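Local structure of Crov588 (Cafeteriavirus, 6NYR) at residues Phe236-Asn241 with Gly259-Gln264. The protein is of unknown function but folds as a circular leucine-rich-repeat solenoid built from successive FNIP repeats. Residues are numbered along the deposited sequence; the frame is centred on the assembly and turned at random.
Sequences FGRNFN and GRNFNQ
In this leucine-rich-repeat solenoid of FNIP repeats, equivalent loops following strands 233-235 and 255-257 stack one coil upon the next, and an asparagine side chain is one of their links. Asn241, with CG anti to its backbone N (chi1 -165°), extends its amide to the next coil, where OD1 accepts a hydrogen bond from the backbone N of Asn263 at 2.7 Å. The donor stands above the carbonyl plane, 44° out of it, and NE2 of Gln264 adds a weak bond to the same oxygen. Earlier in the two loops, Asn261 N donates to Arg238 O at 2.8 Å, nearly along the C=O axis. Arg238 and Arg260 run extended side by side, their guanidinium planes 8° apart, with NH2 of Arg238 only 3.0 Å from NH1 of Arg260; this proximity of like charges is probably eased by bonds from Arg238 NH1 to Asn239 OD1, in the guanidinium plane, and, weaker, from Arg260 NH1 to Asn261 OD1. Inside, Phe240 lies face to face with Phe236 of its own loop, while its CE2 meets Phe262 CD1 at 3.8 Å. The asparagine link recurs along the solenoid: Asn219 OD1 bonds Asn241 N, and Asn263 OD1 bonds Asn285 N. Between the coils, one water donates to Gly237 O and Phe240 O and accepts a weak bond from Gly259 N at 3.2 Å.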
loop_
_atom_site.group_PDB
_atom_site.type_symbol
_atom_site.label_atom_id
_atom_site.label_comp_id
_atom_site.label_asym_id
_atom_site.label_seq_id
_atom_site.Cartn_x
_atom_site.Cartn_y
_atom_site.Cartn_z
ATOM N N PHE A 236 -5.594 9.485 -22.652
ATOM C CA PHE A 236 -4.631 10.313 -23.359
ATOM C C PHE A 236 -3.388 10.556 -22.505
ATOM O O PHE A 236 -3.377 10.342 -21.292
ATOM C CB PHE A 236 -5.235 11.664 -23.767
ATOM C CG PHE A 236 -6.273 11.561 -24.836
ATOM C CD1 PHE A 236 -5.914 11.268 -26.136
ATOM C CD2 PHE A 236 -7.612 11.764 -24.544
ATOM C CE1 PHE A 236 -6.869 11.161 -27.124
ATOM C CE2 PHE A 236 -8.571 11.665 -25.528
ATOM C CZ PHE A 236 -8.198 11.364 -26.819
ATOM N N GLY A 237 -2.332 11.039 -23.161
ATOM C CA GLY A 237 -1.074 11.312 -22.508
ATOM C C GLY A 237 -0.897 12.781 -22.161
ATOM O O GLY A 237 -1.797 13.608 -22.315
ATOM N N ARG A 238 0.307 13.097 -21.680
ATOM C CA ARG A 238 0.575 14.424 -21.139
ATOM C C ARG A 238 0.198 15.517 -22.131
ATOM O O ARG A 238 -0.512 16.468 -21.786
ATOM C CB ARG A 238 2.050 14.531 -20.749
ATOM C CG ARG A 238 2.410 15.808 -20.008
ATOM C CD ARG A 238 3.916 16.012 -19.956
ATOM N NE ARG A 238 4.283 17.262 -19.294
ATOM C CZ ARG A 238 4.471 18.430 -19.901
ATOM N NH1 ARG A 238 4.330 18.544 -21.211
ATOM N NH2 ARG A 238 4.805 19.491 -19.185
ATOM N N ASN A 239 0.680 15.406 -23.368
ATOM C CA ASN A 239 0.666 16.521 -24.301
ATOM C C ASN A 239 -0.572 16.594 -25.187
ATOM O O ASN A 239 -0.726 17.581 -25.916
ATOM C CB ASN A 239 1.902 16.457 -25.207
ATOM C CG ASN A 239 3.180 16.814 -24.480
ATOM O OD1 ASN A 239 3.170 17.117 -23.288
ATOM N ND2 ASN A 239 4.300 16.757 -25.194
ATOM N N PHE A 240 -1.443 15.588 -25.174
ATOM C CA PHE A 240 -2.598 15.638 -26.060
ATOM C C PHE A 240 -3.458 16.856 -25.738
ATOM O O PHE A 240 -3.932 17.010 -24.608
ATOM C CB PHE A 240 -3.449 14.382 -25.955
ATOM C CG PHE A 240 -4.724 14.473 -26.748
ATOM C CD1 PHE A 240 -4.732 14.217 -28.106
ATOM C CD2 PHE A 240 -5.908 14.860 -26.137
ATOM C CE1 PHE A 240 -5.904 14.319 -28.838
ATOM C CE2 PHE A 240 -7.077 14.964 -26.860
ATOM C CZ PHE A 240 -7.075 14.693 -28.216
ATOM N N ASN A 241 -3.676 17.708 -26.736
ATOM C CA ASN A 241 -4.458 18.923 -26.554
ATOM C C ASN A 241 -5.082 19.332 -27.891
ATOM O O ASN A 241 -4.825 20.405 -28.436
ATOM C CB ASN A 241 -3.590 20.042 -25.982
ATOM C CG ASN A 241 -4.411 21.198 -25.433
ATOM O OD1 ASN A 241 -5.601 21.044 -25.146
ATOM N ND2 ASN A 241 -3.783 22.362 -25.291
ATOM N N GLY A 259 -4.945 13.772 -20.208
ATOM C CA GLY A 259 -3.653 14.012 -19.606
ATOM C C GLY A 259 -3.469 15.466 -19.210
ATOM O O GLY A 259 -4.394 16.281 -19.248
ATOM N N ARG A 260 -2.229 15.795 -18.851
ATOM C CA ARG A 260 -1.937 17.100 -18.267
ATOM C C ARG A 260 -2.481 18.248 -19.110
ATOM O O ARG A 260 -3.192 19.121 -18.600
ATOM C CB ARG A 260 -0.423 17.246 -18.077
ATOM C CG ARG A 260 0.003 18.606 -17.540
ATOM C CD ARG A 260 1.473 18.619 -17.142
ATOM N NE ARG A 260 1.866 19.914 -16.597
ATOM C CZ ARG A 260 2.189 20.969 -17.341
ATOM N NH1 ARG A 260 2.170 20.881 -18.662
ATOM N NH2 ARG A 260 2.533 22.108 -16.762
ATOM N N ASN A 261 -2.164 18.263 -20.405
ATOM C CA ASN A 261 -2.262 19.489 -21.185
ATOM C C ASN A 261 -3.607 19.709 -21.867
ATOM O O ASN A 261 -3.820 20.793 -22.422
ATOM C CB ASN A 261 -1.165 19.512 -22.263
ATOM C CG ASN A 261 0.227 19.700 -21.689
ATOM O OD1 ASN A 261 0.404 19.859 -20.476
ATOM N ND2 ASN A 261 1.229 19.675 -22.563
ATOM N N PHE A 262 -4.512 18.736 -21.865
ATOM C CA PHE A 262 -5.776 18.946 -22.560
ATOM C C PHE A 262 -6.538 20.106 -21.928
ATOM O O PHE A 262 -6.847 20.078 -20.733
ATOM C CB PHE A 262 -6.642 17.698 -22.537
ATOM C CG PHE A 262 -7.983 17.898 -23.183
ATOM C CD1 PHE A 262 -8.140 17.735 -24.549
ATOM C CD2 PHE A 262 -9.079 18.280 -22.431
ATOM C CE1 PHE A 262 -9.371 17.924 -25.148
ATOM C CE2 PHE A 262 -10.311 18.474 -23.024
ATOM C CZ PHE A 262 -10.458 18.294 -24.385
ATOM N N ASN A 263 -6.868 21.111 -22.733
ATOM C CA ASN A 263 -7.551 22.300 -22.250
ATOM C C ASN A 263 -8.390 22.889 -23.386
ATOM O O ASN A 263 -8.279 24.048 -23.762
ATOM C CB ASN A 263 -6.536 23.309 -21.719
ATOM C CG ASN A 263 -7.190 24.422 -20.923
ATOM O OD1 ASN A 263 -8.360 24.324 -20.541
ATOM N ND2 ASN A 263 -6.442 25.484 -20.661
ATOM N N GLN A 264 -9.267 22.064 -23.953
ATOM C CA GLN A 264 -10.135 22.467 -25.049
ATOM C C GLN A 264 -11.588 22.509 -24.589
ATOM O O GLN A 264 -11.988 21.790 -23.669
ATOM C CB GLN A 264 -10.017 21.505 -26.237
ATOM C CG GLN A 264 -8.639 21.466 -26.865
ATOM C CD GLN A 264 -8.226 22.801 -27.453
ATOM O OE1 GLN A 264 -9.029 23.498 -28.084
ATOM N NE2 GLN A 264 -6.970 23.169 -27.242
HETATM O O HOH W 1 -3.926 15.376 -22.728
#